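Local coordinates for gala protein type 1, 3 or 4 (Legionella pneumophila subsp. pneumophila, PDB 4XA9) that probably binds a small GTPase and may stimulate its GTP hydrolysis through a leucine-rich-repeat scaffold, at residues 18-23 / 46-51; 31-36 / 60-65; 93-98 / 117-122; 101-106 / 123-128; 162-167 / 186-191. One frame throughout, in Å; residues are numbered along the deposited sequence. Where two conformers were deposited one is given.

Contact 1 of 5, residues 18-23 / 46-51; sequences NQLSLS and TSLDLS
Strands 19-21 and 47-49 are neighbouring parallel strands in the sheet of a leucine-rich repeat, and L20 meets L48 across them. The backbone ladder runs from L20 N to S47 O (3.1 Å), from D49 N back to L20 O (2.9 Å), and from L22 N to D49 O (2.8 Å). On the buried face L20 and L48 run alongside each other. CG of L48 is anti to its backbone N (chi1 176°), and the CD1 branch beyond it leans back over the neighbouring strand, 3.8 Å from L20 CB. L22 and L50 repeat this two residues on, CD1 of L22 against CD2 of L50. From helix 32-41, L35 packs on L20, L22 and L50, and L39 on L20. The opposite face is polar: one water joins S21 OG to D49 OD2 and donates to the carboxylate. D49 OD1 takes two bonds from its own segment, S51 OG on the syn lone pair at 2.7 Å and S51 N at 2.9 Å from the anti side, 30° out of the carboxylate plane. The N-H bond closes an Asx turn as the chain leaves the strand. Strand 19-21, helix 32-41 and strand 47-49 form one beta-alpha-beta unit of the leucine-rich-repeat solenoid.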
# COMPACT_ATOMS: atom_id res chain seq x y z
N ASN A 18 23.59 11.09 4.46
CA ASN A 18 23.14 12.30 5.15
C ASN A 18 21.63 12.29 5.30
O ASN A 18 20.92 13.23 4.93
CB ASN A 18 23.61 13.55 4.42
CG ASN A 18 25.06 13.86 4.71
OD1 ASN A 18 25.52 13.68 5.84
ND2 ASN A 18 25.80 14.32 3.71
N GLN A 19 21.16 11.18 5.85
CA GLN A 19 19.75 10.88 5.95
C GLN A 19 19.48 10.44 7.38
O GLN A 19 20.26 9.67 7.96
CB GLN A 19 19.37 9.78 4.94
CG GLN A 19 18.30 8.81 5.40
CD GLN A 19 16.92 9.29 5.02
OE1 GLN A 19 16.77 10.34 4.40
NE2 GLN A 19 15.91 8.51 5.38
N LEU A 20 18.40 10.95 7.97
CA LEU A 20 18.01 10.54 9.31
C LEU A 20 16.68 9.80 9.24
O LEU A 20 15.68 10.36 8.80
CB LEU A 20 17.89 11.76 10.25
CG LEU A 20 17.48 11.51 11.71
CD1 LEU A 20 18.41 10.50 12.40
CD2 LEU A 20 17.45 12.83 12.49
N SER A 21 16.67 8.54 9.69
CA SER A 21 15.46 7.73 9.65
C SER A 21 15.01 7.33 11.04
O SER A 21 15.76 6.70 11.80
CB SER A 21 15.68 6.48 8.80
OG SER A 21 16.05 6.84 7.48
N LEU A 22 13.77 7.70 11.37
CA LEU A 22 13.22 7.52 12.71
C LEU A 22 11.80 6.96 12.64
O LEU A 22 10.91 7.37 13.39
CB LEU A 22 13.23 8.84 13.48
CG LEU A 22 14.58 9.53 13.72
CD1 LEU A 22 14.36 10.96 14.19
CD2 LEU A 22 15.41 8.75 14.74
N SER A 23 11.58 6.02 11.73
CA SER A 23 10.26 5.43 11.56
C SER A 23 9.96 4.41 12.66
O SER A 23 10.86 3.80 13.22
CB SER A 23 10.12 4.79 10.18
OG SER A 23 11.00 3.69 10.05
N THR A 46 19.69 16.58 5.00
CA THR A 46 18.66 17.34 4.30
C THR A 46 17.51 16.43 3.91
O THR A 46 16.55 16.86 3.26
CB THR A 46 19.24 18.04 3.06
OG1 THR A 46 19.80 17.07 2.17
CG2 THR A 46 20.33 19.03 3.47
N SER A 47 17.62 15.17 4.31
CA SER A 47 16.56 14.21 4.06
C SER A 47 16.17 13.52 5.36
O SER A 47 17.03 13.02 6.10
CB SER A 47 17.00 13.19 3.00
OG SER A 47 18.22 12.56 3.36
N LEU A 48 14.88 13.51 5.64
CA LEU A 48 14.39 13.02 6.92
C LEU A 48 13.18 12.10 6.78
O LEU A 48 12.23 12.43 6.08
CB LEU A 48 14.03 14.22 7.80
CG LEU A 48 13.41 13.95 9.17
CD1 LEU A 48 14.41 13.26 10.08
CD2 LEU A 48 12.92 15.25 9.78
N ASP A 49 13.21 10.96 7.46
CA ASP A 49 12.08 10.04 7.48
C ASP A 49 11.47 9.94 8.89
O ASP A 49 12.06 9.35 9.80
CB ASP A 49 12.51 8.67 6.95
CG ASP A 49 11.39 7.64 6.96
OD1 ASP A 49 10.22 7.99 7.24
OD2 ASP A 49 11.68 6.47 6.64
N LEU A 50 10.29 10.52 9.06
CA LEU A 50 9.56 10.48 10.32
C LEU A 50 8.31 9.62 10.22
O LEU A 50 7.38 9.76 11.01
CB LEU A 50 9.16 11.89 10.77
CG LEU A 50 10.28 12.87 11.07
CD1 LEU A 50 9.70 14.21 11.49
CD2 LEU A 50 11.19 12.32 12.15
N SER A 51 8.27 8.73 9.23
CA SER A 51 7.05 7.99 8.93
C SER A 51 6.68 7.01 10.03
O SER A 51 7.53 6.57 10.78
CB SER A 51 7.19 7.24 7.60
OG SER A 51 8.20 6.26 7.68
O HOH W 1 14.03 5.75 5.54

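Contact 2 of 5, residues 31-36 / 60-65; sequences DIPLLC and VKLFVN
I32 and L62 cross obliquely where two successive helices on the convex side of the leucine-rich-repeat solenoid, 32-41 and 57-63, lie next to each other. Both side chains start toward the opposing segment. The CG2 branch of I32 does the touching: it sits anti to the backbone N, with CG1 beside that N (chi1 -59°), and reaches L62 CB at 3.7 Å. The same methyl also lies 3.8 Å from F63 CB, so it bears on two consecutive residues of the second helix. Further out, P33 offers its ring carbon CD to the CD1 methyl of L62, 4.1 Å away; this is the more open edge of the contact, since P33 is exposed. On the inner side F63 extends with CG anti to its backbone N (chi1 175°), and its ring reaches strand 47-49. L35 and C36 both approach this ring at a slant, neither squarely over its face nor in its plane. L35 brings its CD2 branch to 4.4 Å from F63 CD1, a loose touch. The join between the helices is thus apolar packing with one sulfur-aromatic contact. In it C36 SG lies 5.0 Å from the centroid of the F63 ring, 62° off the ring normal, and its nearest ring atom is CD1 at 3.8 Å.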
# COMPACT_ATOMS: atom_id res chain seq x y z
N ASP A 31 8.67 15.39 21.01
CA ASP A 31 9.98 14.88 20.63
C ASP A 31 10.59 15.72 19.51
O ASP A 31 11.76 15.57 19.18
CB ASP A 31 9.90 13.42 20.18
CG ASP A 31 9.50 12.49 21.31
OD1 ASP A 31 10.33 12.28 22.23
OD2 ASP A 31 8.38 11.95 21.26
N ILE A 32 9.78 16.60 18.94
CA ILE A 32 10.23 17.36 17.78
C ILE A 32 11.34 18.37 18.11
O ILE A 32 12.30 18.48 17.34
CB ILE A 32 9.04 18.07 17.09
CG1 ILE A 32 7.99 17.04 16.64
CG2 ILE A 32 9.51 18.87 15.88
CD1 ILE A 32 8.51 16.02 15.64
N PRO A 33 11.24 19.10 19.25
CA PRO A 33 12.36 20.00 19.57
C PRO A 33 13.73 19.33 19.63
O PRO A 33 14.69 19.88 19.08
CB PRO A 33 11.98 20.55 20.95
CG PRO A 33 10.49 20.56 20.93
CD PRO A 33 10.12 19.30 20.18
N LEU A 34 13.84 18.16 20.27
CA LEU A 34 15.12 17.45 20.32
C LEU A 34 15.57 17.08 18.91
O LEU A 34 16.74 17.26 18.56
CB LEU A 34 15.02 16.20 21.19
CG LEU A 34 16.27 15.31 21.23
CD1 LEU A 34 17.47 16.09 21.76
CD2 LEU A 34 16.02 14.09 22.10
N LEU A 35 14.65 16.55 18.12
CA LEU A 35 14.92 16.24 16.72
C LEU A 35 15.54 17.43 15.97
O LEU A 35 16.58 17.29 15.33
CB LEU A 35 13.62 15.81 16.03
CG LEU A 35 13.71 15.69 14.51
CD1 LEU A 35 14.65 14.54 14.14
CD2 LEU A 35 12.33 15.51 13.90
N CYS A 36 14.90 18.59 16.06
CA CYS A 36 15.37 19.77 15.34
C CYS A 36 16.73 20.24 15.84
O CYS A 36 17.54 20.74 15.07
CB CYS A 36 14.36 20.91 15.45
SG CYS A 36 12.80 20.56 14.58
N VAL A 60 4.24 19.39 13.76
CA VAL A 60 4.62 20.07 12.53
C VAL A 60 4.97 21.54 12.81
O VAL A 60 5.97 22.04 12.30
CB VAL A 60 3.50 20.01 11.48
CG1 VAL A 60 3.83 20.89 10.29
CG2 VAL A 60 3.28 18.57 11.04
N LYS A 61 4.16 22.21 13.63
CA LYS A 61 4.43 23.60 14.01
C LYS A 61 5.80 23.75 14.65
O LYS A 61 6.44 24.80 14.54
CB LYS A 61 3.36 24.13 14.96
CG LYS A 61 2.02 24.39 14.30
CD LYS A 61 1.04 25.04 15.27
CE LYS A 61 -0.27 25.39 14.57
NZ LYS A 61 -1.23 26.04 15.50
N LEU A 62 6.25 22.70 15.34
CA LEU A 62 7.54 22.71 16.02
C LEU A 62 8.67 22.37 15.07
O LEU A 62 9.84 22.56 15.39
CB LEU A 62 7.52 21.72 17.19
CG LEU A 62 6.54 22.11 18.29
CD1 LEU A 62 6.49 21.06 19.39
CD2 LEU A 62 6.93 23.47 18.86
N PHE A 63 8.32 21.86 13.89
CA PHE A 63 9.33 21.43 12.95
C PHE A 63 9.59 22.44 11.84
O PHE A 63 10.74 22.64 11.43
CB PHE A 63 8.93 20.10 12.31
CG PHE A 63 9.87 19.64 11.24
CD1 PHE A 63 11.06 19.00 11.58
CD2 PHE A 63 9.59 19.86 9.90
CE1 PHE A 63 11.94 18.59 10.61
CE2 PHE A 63 10.47 19.45 8.92
CZ PHE A 63 11.65 18.82 9.27
N VAL A 64 8.53 23.07 11.36
CA VAL A 64 8.61 23.87 10.14
C VAL A 64 9.56 25.06 10.26
O VAL A 64 9.55 25.79 11.27
CB VAL A 64 7.21 24.34 9.72
CG1 VAL A 64 7.28 25.45 8.69
CG2 VAL A 64 6.42 23.15 9.17
N ASN A 65 10.41 25.22 9.24
CA ASN A 65 11.39 26.30 9.16
C ASN A 65 12.40 26.30 10.31
O ASN A 65 12.94 27.35 10.67
CB ASN A 65 10.66 27.66 9.08
CG ASN A 65 9.96 27.85 7.75
OD1 ASN A 65 10.51 27.53 6.70
ND2 ASN A 65 8.72 28.34 7.79

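Contact 3 of 5, residues 93-98 / 117-122; sequences ITTLDV and LITLYA
CG of D97 is anti to its backbone N (chi1 -172°), whereas CG of Y121 lies beside its own N (chi1 -55°), and the two side chains cross at about a right angle. The D97 carboxylate stands against the Y121 methylene, OD1 being 3.5 Å from CB, and the carboxylate and ring planes are 44° apart. L96 O and the T95 CG2 methyl lie at the edge of the tyrosine ring, near its plane. Nearby, T95 and T119 run side by side, and one water joins their OG1 atoms. The polar ends of the crossing pair have partners outside the two segments: S99 OG bonds D97 OD1, a polar side chain of another protein's chain bonds D97 OD2, K142 NZ bonds Y121 OH, and the Y121 ring stacks with a polar side chain of that other chain. At the start of the strands, T94 O accepts two backbone donors, I118 N at 2.7 Å on a lone pair and T119 N at 3.0 Å. The parallel ladder continues through L96 N to T119 O, Y121 N to L96 O and V98 N to Y121 O. On the buried face L117 CD2 lies 3.9 Å from L96 CB, and L120 CD1 touches both L96 CD2 and V98 CG2. L111 of helix 104-113, which connects the two strands, covers L96, V98, L117 and L120; L87 of helix 80-87 adds to the cover, and strand 71-73 pairs with strand 95-97 on its other edge.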
# COMPACT_ATOMS: atom_id res chain seq x y z
N ILE A 93 11.35 22.59 2.08
CA ILE A 93 10.84 21.31 1.59
C ILE A 93 10.39 21.41 0.13
O ILE A 93 9.61 22.28 -0.25
CB ILE A 93 9.68 20.82 2.49
CG1 ILE A 93 10.24 20.44 3.87
CG2 ILE A 93 8.97 19.63 1.86
CD1 ILE A 93 9.20 20.02 4.88
N THR A 94 10.95 20.53 -0.71
CA THR A 94 10.62 20.48 -2.13
C THR A 94 10.05 19.10 -2.49
O THR A 94 9.31 18.95 -3.46
CB THR A 94 11.85 20.76 -3.02
OG1 THR A 94 12.89 19.83 -2.71
CG2 THR A 94 12.37 22.18 -2.80
N THR A 95 10.44 18.10 -1.70
CA THR A 95 9.92 16.74 -1.86
C THR A 95 9.25 16.31 -0.56
O THR A 95 9.90 16.24 0.48
CB THR A 95 11.04 15.73 -2.21
OG1 THR A 95 11.57 16.04 -3.50
CG2 THR A 95 10.50 14.31 -2.22
N LEU A 96 7.96 16.03 -0.63
CA LEU A 96 7.17 15.80 0.57
C LEU A 96 6.29 14.56 0.47
O LEU A 96 5.59 14.36 -0.52
CB LEU A 96 6.29 17.02 0.87
CG LEU A 96 5.29 16.95 2.02
CD1 LEU A 96 6.00 16.82 3.37
CD2 LEU A 96 4.40 18.19 2.01
N ASP A 97 6.34 13.73 1.51
CA ASP A 97 5.42 12.61 1.65
C ASP A 97 4.52 12.82 2.87
O ASP A 97 4.99 12.76 4.00
CB ASP A 97 6.19 11.29 1.77
CG ASP A 97 5.29 10.07 1.72
OD1 ASP A 97 4.06 10.23 1.83
OD2 ASP A 97 5.81 8.94 1.57
N VAL A 98 3.24 13.06 2.62
CA VAL A 98 2.27 13.21 3.71
C VAL A 98 1.18 12.14 3.62
O VAL A 98 0.07 12.34 4.10
CB VAL A 98 1.58 14.60 3.70
CG1 VAL A 98 2.55 15.69 4.12
CG2 VAL A 98 0.99 14.91 2.32
N LEU A 117 7.08 23.29 -3.60
CA LEU A 117 6.93 21.85 -3.80
C LEU A 117 7.14 21.38 -5.24
O LEU A 117 6.51 21.89 -6.17
CB LEU A 117 5.56 21.38 -3.32
CG LEU A 117 5.39 21.13 -1.83
CD1 LEU A 117 4.05 20.44 -1.57
CD2 LEU A 117 6.56 20.32 -1.27
N ILE A 118 8.01 20.40 -5.40
CA ILE A 118 8.25 19.77 -6.69
C ILE A 118 7.58 18.39 -6.76
O ILE A 118 7.00 18.02 -7.77
CB ILE A 118 9.75 19.61 -6.98
CG1 ILE A 118 10.48 20.94 -6.80
CG2 ILE A 118 9.96 19.09 -8.39
CD1 ILE A 118 11.98 20.84 -6.99
N THR A 119 7.68 17.64 -5.66
CA THR A 119 7.14 16.29 -5.60
C THR A 119 6.27 16.08 -4.36
O THR A 119 6.69 16.40 -3.25
CB THR A 119 8.25 15.23 -5.60
OG1 THR A 119 8.97 15.28 -6.83
CG2 THR A 119 7.69 13.84 -5.40
N LEU A 120 5.07 15.55 -4.56
CA LEU A 120 4.16 15.30 -3.45
C LEU A 120 3.61 13.88 -3.46
O LEU A 120 2.97 13.45 -4.42
CB LEU A 120 3.00 16.30 -3.46
CG LEU A 120 1.93 16.10 -2.38
CD1 LEU A 120 2.52 16.29 -0.99
CD2 LEU A 120 0.74 17.02 -2.58
N TYR A 121 3.87 13.15 -2.38
CA TYR A 121 3.24 11.86 -2.14
C TYR A 121 2.14 12.09 -1.13
O TYR A 121 2.40 12.59 -0.03
CB TYR A 121 4.23 10.82 -1.63
CG TYR A 121 5.44 10.62 -2.52
CD1 TYR A 121 5.42 9.68 -3.54
CD2 TYR A 121 6.60 11.37 -2.33
CE1 TYR A 121 6.52 9.50 -4.36
CE2 TYR A 121 7.71 11.19 -3.14
CZ TYR A 121 7.66 10.25 -4.15
OH TYR A 121 8.75 10.06 -4.96
N ALA A 122 0.91 11.73 -1.48
CA ALA A 122 -0.21 11.99 -0.59
C ALA A 122 -1.23 10.88 -0.69
O ALA A 122 -2.44 11.13 -0.74
CB ALA A 122 -0.86 13.35 -0.91
O HOH W 2 11.16 14.02 -5.86

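Contact 4 of 5, residues 101-106 / 123-128; sequences NEIGDE and LYNKIT
N125 grips the backbone of N101 and I103 from the adjacent turn of the leucine-rich-repeat solenoid, in the loops that lead from strand to helix. Among the hydrogen bonds, N125 OD1 accepts twice, from N101 N at 2.9 Å and from I103 N at 3.1 Å. The two donors reach it from opposite faces of the amide plane, one tilted 30° from it and the other 48° above it. N125 ND2 donates to V98 O, so the side-chain amide is held at both ends, as in an asparagine ladder. Backbone follows with G104 N to N125 O at 2.8 Å. D105 then binds T128, with OD1 taking T128 N at 2.8 Å on its syn lone pair, the N-H nearly straight at 177°. T128 itself is the N-cap of helix 129-135, its OG1 accepting from V130 N, so D105 positions a capping residue. Two waters add bridges: one accepts from E102 N and donates to Y124 O, the other accepts from D105 N and donates to K126 O. Charge contributes less. E102 and K126 run alongside each other, but E102 OE1 and K126 NZ, 4.2 Å apart, are too distant for a salt bridge. The apolar part is small: CG1 of I103 rests against the N125 amide, 3.6 Å from N125 CG.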
# COMPACT_ATOMS: atom_id res chain seq x y z
N ASN A 101 -2.36 10.57 6.39
CA ASN A 101 -2.38 11.56 7.47
C ASN A 101 -3.73 12.26 7.62
O ASN A 101 -3.86 13.20 8.39
CB ASN A 101 -1.30 12.63 7.25
CG ASN A 101 -0.02 12.30 7.96
OD1 ASN A 101 0.08 12.44 9.19
ND2 ASN A 101 1.00 11.90 7.21
N GLU A 102 -4.72 11.79 6.86
CA GLU A 102 -6.05 12.41 6.83
C GLU A 102 -5.99 13.91 6.57
O GLU A 102 -6.74 14.67 7.19
CB GLU A 102 -6.79 12.14 8.14
CG GLU A 102 -6.78 10.69 8.59
CD GLU A 102 -7.63 10.45 9.82
OE1 GLU A 102 -8.44 11.34 10.18
OE2 GLU A 102 -7.50 9.37 10.44
N ILE A 103 -5.13 14.36 5.66
CA ILE A 103 -4.99 15.80 5.44
C ILE A 103 -6.18 16.37 4.68
O ILE A 103 -6.47 17.55 4.79
CB ILE A 103 -3.69 16.16 4.68
CG1 ILE A 103 -3.77 15.73 3.21
CG2 ILE A 103 -2.46 15.55 5.38
CD1 ILE A 103 -2.60 16.23 2.38
N GLY A 104 -6.87 15.54 3.90
CA GLY A 104 -8.11 15.95 3.26
C GLY A 104 -7.98 16.99 2.15
O GLY A 104 -6.88 17.35 1.75
N ASP A 105 -9.12 17.47 1.66
CA ASP A 105 -9.12 18.50 0.62
C ASP A 105 -8.54 19.82 1.14
O ASP A 105 -7.87 20.53 0.40
CB ASP A 105 -10.53 18.72 0.07
CG ASP A 105 -11.00 17.57 -0.79
OD1 ASP A 105 -10.13 16.86 -1.34
OD2 ASP A 105 -12.23 17.37 -0.92
N GLU A 106 -8.80 20.13 2.40
CA GLU A 106 -8.32 21.37 2.99
C GLU A 106 -6.81 21.34 3.17
O GLU A 106 -6.13 22.35 3.01
CB GLU A 106 -9.00 21.64 4.34
CG GLU A 106 -10.50 21.90 4.24
CD GLU A 106 -10.84 23.15 3.44
OE1 GLU A 106 -10.06 24.13 3.50
OE2 GLU A 106 -11.88 23.16 2.76
N LEU A 123 -0.74 9.64 -0.72
CA LEU A 123 -1.61 8.47 -0.80
C LEU A 123 -2.55 8.43 0.38
O LEU A 123 -2.18 8.82 1.49
CB LEU A 123 -0.78 7.18 -0.84
CG LEU A 123 0.09 6.84 -2.05
CD1 LEU A 123 1.31 7.75 -2.14
CD2 LEU A 123 0.54 5.39 -1.97
N TYR A 124 -3.77 7.93 0.14
CA TYR A 124 -4.78 7.73 1.18
C TYR A 124 -4.91 8.90 2.16
O TYR A 124 -4.45 8.82 3.29
CB TYR A 124 -4.49 6.44 1.96
CG TYR A 124 -5.69 5.96 2.76
CD1 TYR A 124 -6.78 5.37 2.12
CD2 TYR A 124 -5.74 6.11 4.14
CE1 TYR A 124 -7.88 4.95 2.83
CE2 TYR A 124 -6.85 5.69 4.87
CZ TYR A 124 -7.91 5.11 4.21
OH TYR A 124 -9.02 4.68 4.91
N ASN A 125 -5.56 9.97 1.73
CA ASN A 125 -5.68 11.15 2.57
C ASN A 125 -7.08 11.75 2.53
O ASN A 125 -7.27 12.91 2.89
CB ASN A 125 -4.65 12.21 2.16
CG ASN A 125 -3.40 12.18 3.02
OD1 ASN A 125 -3.48 12.12 4.25
ND2 ASN A 125 -2.24 12.21 2.38
N LYS A 126 -8.05 10.94 2.10
CA LYS A 126 -9.43 11.41 1.89
C LYS A 126 -9.48 12.59 0.93
O LYS A 126 -10.33 13.47 1.06
CB LYS A 126 -10.09 11.78 3.22
CG LYS A 126 -10.11 10.64 4.23
CD LYS A 126 -10.77 11.05 5.54
CE LYS A 126 -9.94 10.59 6.74
NZ LYS A 126 -8.90 9.58 6.38
N ILE A 127 -8.57 12.62 -0.03
CA ILE A 127 -8.59 13.66 -1.05
C ILE A 127 -9.66 13.32 -2.08
O ILE A 127 -9.75 12.19 -2.55
CB ILE A 127 -7.21 13.81 -1.73
CG1 ILE A 127 -6.15 14.11 -0.66
CG2 ILE A 127 -7.25 14.90 -2.80
CD1 ILE A 127 -4.72 14.03 -1.15
N THR A 128 -10.50 14.29 -2.41
CA THR A 128 -11.58 14.07 -3.36
C THR A 128 -11.33 14.84 -4.64
O THR A 128 -10.25 15.40 -4.83
CB THR A 128 -12.94 14.50 -2.78
OG1 THR A 128 -13.01 15.93 -2.72
CG2 THR A 128 -13.12 13.92 -1.38
O HOH W 3 -5.69 9.33 5.73
O HOH W 4 -11.50 15.87 2.20

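Contact 5 of 5, residues 162-167 / 186-191; sequences INIKEL and NQLTLL
The CD2 methyl of L188 is the main bump here, and it fits a hollow formed by I164 and L167 on the neighbouring segment. It lies 3.4 Å from I164 O, 3.8 Å from I164 CG2 and 3.9 Å from L167 CB, so a single branch touches a backbone oxygen and two side chains. I164 and L188 keep alongside each other, and so do L167 and L191; the L191 CD1 methyl leans back to 4.0 Å from L167 CB. A second fit lies in the loops before the strands. Q187 starts toward the opposite segment, and a chi2 of 79° bends its chain and brings CD toward I162, where the amide lies across the end of that side chain. The CD1 and CG1 atoms of I162 cover the amide, CD1 at 3.4 Å from Q187 CD. K165, bent at chi2 and chi4, rests its CD 3.4 Å from Q187 O. On the face that carries E166 and L190, CG of E166 lies against CB of L190. Backbone bonds hold these shapes in step: K165 O takes T189 N at 2.9 Å and, more weakly, L190 N, while L167 N donates to L190 O at 3.1 Å. The strands that begin here, 166-168 and 190-192, belong to one beta-alpha-beta unit. The helix between them, 176-184, covers L167, L188 and L191 through L182, strand 142-144 borders the first strand, and T189 passes the pairing on toward strand 214-216.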
# COMPACT_ATOMS: atom_id res chain seq x y z
N ILE A 162 -0.36 21.70 -16.65
CA ILE A 162 0.73 21.60 -17.61
C ILE A 162 2.07 21.26 -16.95
O ILE A 162 3.01 20.78 -17.61
CB ILE A 162 0.85 22.92 -18.41
CG1 ILE A 162 0.97 22.62 -19.91
CG2 ILE A 162 1.98 23.80 -17.88
CD1 ILE A 162 -0.34 22.17 -20.52
N ASN A 163 2.16 21.47 -15.64
CA ASN A 163 3.40 21.27 -14.91
C ASN A 163 3.68 19.81 -14.55
O ASN A 163 4.84 19.42 -14.42
CB ASN A 163 3.37 22.11 -13.62
CG ASN A 163 3.24 23.59 -13.90
OD1 ASN A 163 2.21 24.21 -13.61
ND2 ASN A 163 4.29 24.18 -14.45
N ILE A 164 2.64 19.00 -14.39
CA ILE A 164 2.83 17.64 -13.92
C ILE A 164 3.48 16.74 -14.96
O ILE A 164 2.96 16.58 -16.07
CB ILE A 164 1.51 17.00 -13.48
CG1 ILE A 164 0.77 17.91 -12.51
CG2 ILE A 164 1.76 15.63 -12.84
CD1 ILE A 164 -0.57 17.36 -12.07
N LYS A 165 4.62 16.14 -14.60
CA LYS A 165 5.33 15.22 -15.49
C LYS A 165 5.05 13.77 -15.10
O LYS A 165 5.07 12.87 -15.94
CB LYS A 165 6.83 15.49 -15.46
CG LYS A 165 7.23 16.82 -16.07
CD LYS A 165 6.99 16.83 -17.57
CE LYS A 165 7.36 18.17 -18.18
NZ LYS A 165 6.51 19.28 -17.68
N GLU A 166 4.81 13.55 -13.81
CA GLU A 166 4.55 12.20 -13.33
C GLU A 166 3.33 12.17 -12.43
O GLU A 166 3.26 12.89 -11.44
CB GLU A 166 5.78 11.66 -12.60
CG GLU A 166 6.99 11.53 -13.51
CD GLU A 166 8.24 11.10 -12.78
OE1 GLU A 166 8.58 11.73 -11.75
OE2 GLU A 166 8.87 10.12 -13.23
N LEU A 167 2.36 11.33 -12.78
CA LEU A 167 1.14 11.22 -12.01
C LEU A 167 0.86 9.75 -11.65
O LEU A 167 0.75 8.89 -12.52
CB LEU A 167 -0.03 11.83 -12.78
CG LEU A 167 -1.40 11.77 -12.11
CD1 LEU A 167 -1.36 12.46 -10.76
CD2 LEU A 167 -2.47 12.39 -13.01
N ASN A 186 -0.34 16.14 -22.99
CA ASN A 186 0.91 16.06 -23.74
C ASN A 186 2.17 16.34 -22.93
O ASN A 186 3.24 16.53 -23.51
CB ASN A 186 0.88 17.03 -24.93
CG ASN A 186 -0.18 16.66 -25.95
OD1 ASN A 186 0.00 15.72 -26.72
ND2 ASN A 186 -1.28 17.40 -25.97
N GLN A 187 2.06 16.36 -21.61
CA GLN A 187 3.23 16.64 -20.77
C GLN A 187 3.67 15.43 -19.94
O GLN A 187 4.86 15.24 -19.71
CB GLN A 187 2.97 17.83 -19.85
CG GLN A 187 2.87 19.16 -20.57
CD GLN A 187 1.53 19.37 -21.22
OE1 GLN A 187 0.49 19.01 -20.65
NE2 GLN A 187 1.53 19.94 -22.42
N LEU A 188 2.70 14.63 -19.50
CA LEU A 188 2.99 13.45 -18.68
C LEU A 188 3.94 12.48 -19.38
O LEU A 188 3.72 12.10 -20.54
CB LEU A 188 1.70 12.72 -18.32
CG LEU A 188 0.71 13.42 -17.39
CD1 LEU A 188 -0.55 12.58 -17.28
CD2 LEU A 188 1.33 13.64 -16.01
N THR A 189 4.99 12.08 -18.68
CA THR A 189 5.93 11.09 -19.19
C THR A 189 5.76 9.76 -18.46
O THR A 189 6.19 8.72 -18.94
CB THR A 189 7.38 11.56 -19.05
OG1 THR A 189 7.69 11.75 -17.66
CG2 THR A 189 7.60 12.85 -19.81
N LEU A 190 5.13 9.81 -17.30
CA LEU A 190 4.85 8.63 -16.50
C LEU A 190 3.44 8.74 -15.94
O LEU A 190 3.10 9.73 -15.31
CB LEU A 190 5.89 8.47 -15.38
CG LEU A 190 5.92 7.18 -14.56
CD1 LEU A 190 7.31 6.90 -14.00
CD2 LEU A 190 4.95 7.27 -13.42
N LEU A 191 2.63 7.73 -16.19
CA LEU A 191 1.26 7.73 -15.70
C LEU A 191 0.90 6.34 -15.18
O LEU A 191 1.08 5.34 -15.87
CB LEU A 191 0.28 8.17 -16.79
CG LEU A 191 -1.22 8.21 -16.51
CD1 LEU A 191 -1.56 9.15 -15.36
CD2 LEU A 191 -1.97 8.61 -17.78
O HOH W 5 9.32 9.45 -16.48

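Contacts 1, 3 and 5 are three strand pairs in the parallel run of one sheet. The centres of contact 1 and contact 3 are 14 Å apart, those of contact 3 and contact 5 16 Å, and contacts 1 and 5 lie on opposite sides of the chain's centre. Contact 2 backs contact 1, with L48 CD2 touching F63 CE1 at 3.6 Å. The F63 ring also reaches contact 3, its CE2 4.3 Å from I93 CD1. Contacts 3 and 4 interleave along the chain and touch: A122 O lies 3.7 Å from I127 CD1, and V98 CG2 lies 3.8 Å from I103 CD1. Both also meet another protein chain, through D97, Y121, L123 and Y124.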